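Local atomic coordinates of lipase (Rhizopus chinensis, PDB entry 6A0W), a protein that probably hydrolyses ester bonds of triacylglycerols, as a fungal class 3 lipase of the alpha/beta-hydrolase fold whose N-terminal polypeptide segment regulates substrate binding affinity. Residues K42-Y47 with S198-G203; A48-T53 with Y104-G109. All coordinates share one frame; numbering follows the deposited sequence.

Interaction 1 of 2, residues K42-Y47 with S198-G203; sequences KELTNY and SIYTVG
In the alpha/beta-hydrolase core of the lipase, helix 38-53 lies across one face of the central sheet, and here Tyr-47, Leu-44 and Glu-43 of the helix gather round the ring of Tyr-200 on strand 197-202. The two tyrosines form an edge-to-face pair: the CD2-CE2 edge of Tyr-47 is directed at the face of Tyr-200, with ring centroids 4.5 Å apart and planes inclined at 54°. Tyr-47 CD2 sits 3.3 Å above the plane of the Tyr-200 ring, over its centre, with the nearest of the six ring carbons, CD1, at 3.5 Å. Leu-44 approaches differently, bringing its CD2 methyl in the plane of the ring to the CD2-CE2 edge, 3.8 Å from Tyr-200 CD2. The axes of segments 42-47 and 198-202 cross at 78°, close to perpendicular, while the neighbouring strands 165-171 and 223-228 supply Ile-167, which also touches Tyr-200, and His-224, whose ring stacks with it. At the phenol end, Glu-43 has CG anti to its backbone N (chi1 158°) and an extended chain, which carries the carboxylate to the hydroxyl: Tyr-200 OH and Glu-43 OE1 are 3.1 Å apart in a weak, unsettled hydrogen bond, since the hydroxyl proton could turn to another acceptor. The side chain of Glu-43 also lies about 3 Å (nearest atoms) from a sulfate ion, probably from the crystallisation liquor. A water weakly bridges Tyr-47 O (3.5 Å) and Tyr-200 O (3.3 Å); Thr-169 OG1 is within hydrogen-bonding reach of both oxygens, but its single proton can serve only one at a time.

Interaction 2 of 2, residues A48-T53 with Y104-G109; sequences AGVAAT and YVTFRG
Val-50 of helix 38-53 meets Thr-106 and Tyr-104 of strand 102-108 with its two methyls divided between them. Val-50 CG1, anti to the backbone N (chi1 180°), lies beside the hydroxyl, 3.5 Å from Thr-106 OG1, and at 4.0 Å from Tyr-104 CD2 it also reaches the tyrosine ring. Val-50 CG2 lies 3.9 Å from Tyr-104 CE2, so the isopropyl group spans the CD2-CE2 side of that ring. Thr-106 turns its other branch to the helix backbone: its CG2 is 3.9 Å from Ala-51 CA and 3.8 Å from Val-50 O. Both branches of the threonine therefore face the helix, and its OG1, buried by this contact, has no hydrogen-bond partner in the model. Tyr-104 and Thr-106 alternate with Val-105 and Phe-107, whose side chains point to the other face of the central alpha/beta-hydrolase sheet, where helix 137-160 covers them; the contact thus belongs to one layer of the alpha/beta/alpha sandwich. On the helix, Val-50 O accepts from both Thr-53 N and Thr-53 OG1, the hydroxyl bond being 2.6 Å long, in the carbonyl plane and on a lone pair. Farther along the strand, a water donates to Ala-51 O at 2.8 Å and to Phe-107 O at 2.7 Å, tying helix backbone to strand backbone. Thr-169, on the neighbouring strand 165-171, touches Val-50, Ala-51 and Thr-106.

Interactions 1 and 2 use consecutive segments of helix 38-53, packed on the same sheet, their centres 9 Å apart; strand 165-171 runs between the two strands they reach. They touch directly: Tyr-47 CE1 packs 3.7 Å from Tyr-104 CE2, and Val-202 CG1 lies 3.8 Å from Ala-48 CB. Along the chain, interaction 2 is nested within the loop closed by interaction 1. Strand 165-171 leads into the probable nucleophile elbow, with Ser-172 the likely nucleophile of a Ser-His-Asp triad with His-284 and Asp-231. The Ala-51 side chain of interaction 2 touches the elbow residues, whereas Tyr-200 of interaction 1 lies near without touching them.

Interaction 1 of 2, residues K42-Y47 with S198-G203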
loop_
_atom_site.group_PDB
_atom_site.type_symbol
_atom_site.label_atom_id
_atom_site.label_comp_id
_atom_site.label_asym_id
_atom_site.label_seq_id
_atom_site.Cartn_x
_atom_site.Cartn_y
_atom_site.Cartn_z
ATOM N N LYS A 42 -16.458 0.858 -0.657
ATOM C CA LYS A 42 -16.486 -0.472 -1.227
ATOM C C LYS A 42 -15.254 -0.756 -2.093
ATOM O O LYS A 42 -14.719 -1.866 -2.128
ATOM C CB LYS A 42 -17.739 -0.639 -2.062
ATOM C CG LYS A 42 -17.987 -2.062 -2.522
ATOM C CD LYS A 42 -19.358 -2.149 -3.172
ATOM C CE LYS A 42 -20.036 -3.478 -2.887
ATOM N NZ LYS A 42 -20.044 -4.326 -4.108
ATOM N N GLU A 43 -14.819 0.242 -2.840
ATOM C CA GLU A 43 -13.729 0.012 -3.767
ATOM C C GLU A 43 -12.408 -0.084 -2.998
ATOM O O GLU A 43 -11.587 -0.970 -3.264
ATOM C CB GLU A 43 -13.716 1.121 -4.821
ATOM C CG GLU A 43 -12.374 1.288 -5.488
ATOM C CD GLU A 43 -12.407 2.394 -6.500
ATOM O OE1 GLU A 43 -12.065 3.544 -6.137
ATOM O OE2 GLU A 43 -12.764 2.077 -7.643
ATOM N N LEU A 44 -12.237 0.755 -1.976
ATOM C CA LEU A 44 -11.038 0.675 -1.150
ATOM C C LEU A 44 -11.006 -0.666 -0.427
ATOM O O LEU A 44 -9.959 -1.315 -0.315
ATOM C CB LEU A 44 -10.980 1.804 -0.129
ATOM C CG LEU A 44 -11.003 3.186 -0.752
ATOM C CD1 LEU A 44 -11.303 4.204 0.349
ATOM C CD2 LEU A 44 -9.661 3.476 -1.437
ATOM N N THR A 45 -12.183 -1.128 -0.018
ATOM C CA THR A 45 -12.298 -2.366 0.728
ATOM C C THR A 45 -11.866 -3.504 -0.175
ATOM O O THR A 45 -11.240 -4.471 0.281
ATOM C CB THR A 45 -13.759 -2.589 1.235
ATOM O OG1 THR A 45 -14.083 -1.574 2.187
ATOM C CG2 THR A 45 -13.915 -3.911 1.903
ATOM N N ASN A 46 -12.320 -3.460 -1.419
ATOM C CA ASN A 46 -12.114 -4.602 -2.320
ATOM C C ASN A 46 -10.597 -4.821 -2.630
ATOM O O ASN A 46 -10.075 -5.937 -2.539
ATOM C CB ASN A 46 -12.978 -4.438 -3.566
ATOM C CG ASN A 46 -14.455 -4.865 -3.331
ATOM O OD1 ASN A 46 -15.015 -5.598 -4.135
ATOM N ND2 ASN A 46 -15.058 -4.475 -2.190
ATOM N N TYR A 47 -9.884 -3.724 -2.842
ATOM C CA TYR A 47 -8.444 -3.745 -3.055
ATOM C C TYR A 47 -7.632 -3.978 -1.776
ATOM O O TYR A 47 -6.545 -4.571 -1.843
ATOM C CB TYR A 47 -8.025 -2.455 -3.786
ATOM C CG TYR A 47 -8.696 -2.302 -5.155
ATOM C CD1 TYR A 47 -8.931 -3.421 -5.958
ATOM C CD2 TYR A 47 -9.058 -1.064 -5.650
ATOM C CE1 TYR A 47 -9.532 -3.307 -7.194
ATOM C CE2 TYR A 47 -9.642 -0.933 -6.901
ATOM C CZ TYR A 47 -9.818 -2.049 -7.682
ATOM O OH TYR A 47 -10.484 -1.962 -8.860
ATOM N N SER A 198 -3.546 2.363 -11.590
ATOM C CA SER A 198 -3.941 2.919 -10.292
ATOM C C SER A 198 -3.189 2.140 -9.211
ATOM O O SER A 198 -2.967 0.947 -9.362
ATOM C CB SER A 198 -5.486 2.701 -10.099
ATOM O OG SER A 198 -6.127 3.889 -10.447
ATOM N N ILE A 199 -2.933 2.786 -8.080
ATOM C CA ILE A 199 -2.203 2.213 -6.978
ATOM C C ILE A 199 -3.071 2.355 -5.718
ATOM O O ILE A 199 -3.550 3.448 -5.397
ATOM C CB ILE A 199 -0.895 2.960 -6.720
ATOM C CG1 ILE A 199 -0.009 3.016 -8.001
ATOM C CG2 ILE A 199 -0.098 2.234 -5.649
ATOM C CD1 ILE A 199 1.109 4.053 -7.931
ATOM N N TYR A 200 -3.277 1.248 -5.022
ATOM C CA TYR A 200 -4.017 1.265 -3.757
ATOM C C TYR A 200 -3.220 0.601 -2.681
ATOM O O TYR A 200 -2.779 -0.554 -2.831
ATOM C CB TYR A 200 -5.342 0.498 -3.887
ATOM C CG TYR A 200 -6.371 1.211 -4.743
ATOM C CD1 TYR A 200 -6.354 1.064 -6.127
ATOM C CD2 TYR A 200 -7.455 1.893 -4.160
ATOM C CE1 TYR A 200 -7.244 1.752 -6.929
ATOM C CE2 TYR A 200 -8.406 2.514 -4.960
ATOM C CZ TYR A 200 -8.315 2.418 -6.336
ATOM O OH TYR A 200 -9.238 2.983 -7.172
ATOM N N THR A 201 -3.196 1.257 -1.531
ATOM C CA THR A 201 -2.487 0.717 -0.393
ATOM C C THR A 201 -3.297 0.844 0.930
ATOM O O THR A 201 -4.138 1.753 1.080
ATOM C CB THR A 201 -1.112 1.404 -0.193
ATOM O OG1 THR A 201 -1.277 2.780 0.140
ATOM C CG2 THR A 201 -0.213 1.273 -1.429
ATOM N N VAL A 202 -2.919 -0.001 1.892
ATOM C CA VAL A 202 -3.419 0.011 3.266
ATOM C C VAL A 202 -2.224 -0.067 4.196
ATOM O O VAL A 202 -1.354 -0.929 4.007
ATOM C CB VAL A 202 -4.458 -1.113 3.545
ATOM C CG1 VAL A 202 -5.797 -0.737 2.914
ATOM C CG2 VAL A 202 -4.009 -2.464 3.009
ATOM N N GLY A 203 -2.103 0.907 5.097
ATOM C CA GLY A 203 -0.982 0.965 6.035
ATOM C C GLY A 203 0.407 1.138 5.399
ATOM O O GLY A 203 1.426 0.714 5.952
HETATM O O HOH W 1 -4.833 -1.783 -0.601
#

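Interaction 2 of 2, residues A48-T53 with Y104-G109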
loop_
_atom_site.group_PDB
_atom_site.type_symbol
_atom_site.label_atom_id
_atom_site.label_comp_id
_atom_site.label_asym_id
_atom_site.label_seq_id
_atom_site.Cartn_x
_atom_site.Cartn_y
_atom_site.Cartn_z
ATOM N N ALA A 48 -8.175 -3.596 -0.618
ATOM C CA ALA A 48 -7.629 -4.025 0.660
ATOM C C ALA A 48 -7.721 -5.529 0.845
ATOM O O ALA A 48 -6.825 -6.179 1.410
ATOM C CB ALA A 48 -8.298 -3.315 1.824
ATOM N N GLY A 49 -8.814 -6.088 0.370
ATOM C CA GLY A 49 -8.986 -7.514 0.442
ATOM C C GLY A 49 -7.981 -8.216 -0.416
ATOM O O GLY A 49 -7.446 -9.250 -0.001
ATOM N N VAL A 50 -7.778 -7.726 -1.643
ATOM C CA VAL A 50 -6.770 -8.342 -2.515
ATOM C C VAL A 50 -5.367 -8.299 -1.903
ATOM O O VAL A 50 -4.640 -9.291 -1.811
ATOM C CB VAL A 50 -6.769 -7.687 -3.907
ATOM C CG1 VAL A 50 -5.709 -8.341 -4.804
ATOM C CG2 VAL A 50 -8.139 -7.833 -4.555
ATOM N N ALA A 51 -5.045 -7.176 -1.307
ATOM C CA ALA A 51 -3.801 -7.056 -0.617
ATOM C C ALA A 51 -3.640 -8.052 0.505
ATOM O O ALA A 51 -2.533 -8.607 0.709
ATOM C CB ALA A 51 -3.644 -5.655 -0.083
ATOM N N ALA A 52 -4.750 -8.349 1.185
ATOM C CA ALA A 52 -4.706 -9.306 2.294
ATOM C C ALA A 52 -4.362 -10.704 1.871
ATOM O O ALA A 52 -3.841 -11.481 2.682
ATOM C CB ALA A 52 -6.046 -9.312 3.065
ATOM N N THR A 53 -4.723 -11.073 0.646
ATOM C CA THR A 53 -4.493 -12.428 0.178
ATOM C C THR A 53 -2.994 -12.726 0.041
ATOM O O THR A 53 -2.597 -13.879 0.016
ATOM C CB THR A 53 -5.142 -12.697 -1.187
ATOM O OG1 THR A 53 -4.575 -11.832 -2.182
ATOM C CG2 THR A 53 -6.655 -12.495 -1.102
ATOM N N TYR A 104 -4.175 -7.602 -11.672
ATOM C CA TYR A 104 -3.742 -7.182 -10.325
ATOM C C TYR A 104 -2.265 -7.504 -10.120
ATOM O O TYR A 104 -1.835 -8.571 -10.470
ATOM C CB TYR A 104 -4.516 -7.943 -9.252
ATOM C CG TYR A 104 -5.998 -7.694 -9.176
ATOM C CD1 TYR A 104 -6.890 -8.452 -9.900
ATOM C CD2 TYR A 104 -6.507 -6.719 -8.345
ATOM C CE1 TYR A 104 -8.249 -8.242 -9.808
ATOM C CE2 TYR A 104 -7.862 -6.486 -8.246
ATOM C CZ TYR A 104 -8.736 -7.259 -8.975
ATOM O OH TYR A 104 -10.070 -7.026 -8.880
ATOM N N VAL A 105 -1.547 -6.560 -9.587
ATOM C CA VAL A 105 -0.137 -6.743 -9.181
ATOM C C VAL A 105 -0.176 -6.545 -7.671
ATOM O O VAL A 105 -0.474 -5.456 -7.266
ATOM C CB VAL A 105 0.809 -5.748 -9.869
ATOM C CG1 VAL A 105 2.236 -6.000 -9.453
ATOM C CG2 VAL A 105 0.680 -5.812 -11.376
ATOM N N THR A 106 0.084 -7.564 -6.896
ATOM C CA THR A 106 -0.041 -7.459 -5.423
ATOM C C THR A 106 1.281 -7.791 -4.731
ATOM O O THR A 106 1.904 -8.753 -5.130
ATOM C CB THR A 106 -1.157 -8.391 -4.931
ATOM O OG1 THR A 106 -2.355 -8.135 -5.648
ATOM C CG2 THR A 106 -1.411 -8.271 -3.451
ATOM N N PHE A 107 1.642 -7.050 -3.701
ATOM C CA PHE A 107 2.898 -7.312 -2.963
ATOM C C PHE A 107 2.683 -7.325 -1.448
ATOM O O PHE A 107 1.720 -6.790 -0.931
ATOM C CB PHE A 107 3.923 -6.207 -3.203
ATOM C CG PHE A 107 4.301 -5.955 -4.636
ATOM C CD1 PHE A 107 3.586 -5.063 -5.412
ATOM C CD2 PHE A 107 5.381 -6.596 -5.204
ATOM C CE1 PHE A 107 3.942 -4.818 -6.724
ATOM C CE2 PHE A 107 5.732 -6.354 -6.516
ATOM C CZ PHE A 107 5.016 -5.462 -7.269
ATOM N N ARG A 108 3.615 -8.257 -0.681
ATOM C CA ARG A 108 3.803 -7.908 0.740
ATOM C C ARG A 108 5.298 -7.860 1.035
ATOM O O ARG A 108 6.051 -8.542 0.360
ATOM C CB ARG A 108 3.101 -8.914 1.654
ATOM C CG ARG A 108 3.676 -10.319 1.588
ATOM C CD ARG A 108 2.949 -11.330 2.460
ATOM N NE ARG A 108 3.553 -12.658 2.380
ATOM C CZ ARG A 108 4.546 -13.072 3.153
ATOM N NH1 ARG A 108 5.052 -12.263 4.076
ATOM N NH2 ARG A 108 5.035 -14.297 3.011
ATOM N N GLY A 109 5.547 -7.478 2.194
ATOM C CA GLY A 109 6.865 -7.630 2.817
ATOM C C GLY A 109 6.741 -8.617 3.960
ATOM O O GLY A 109 5.855 -9.445 3.920
HETATM O O HOH W 2 -0.273 -6.959 0.893
#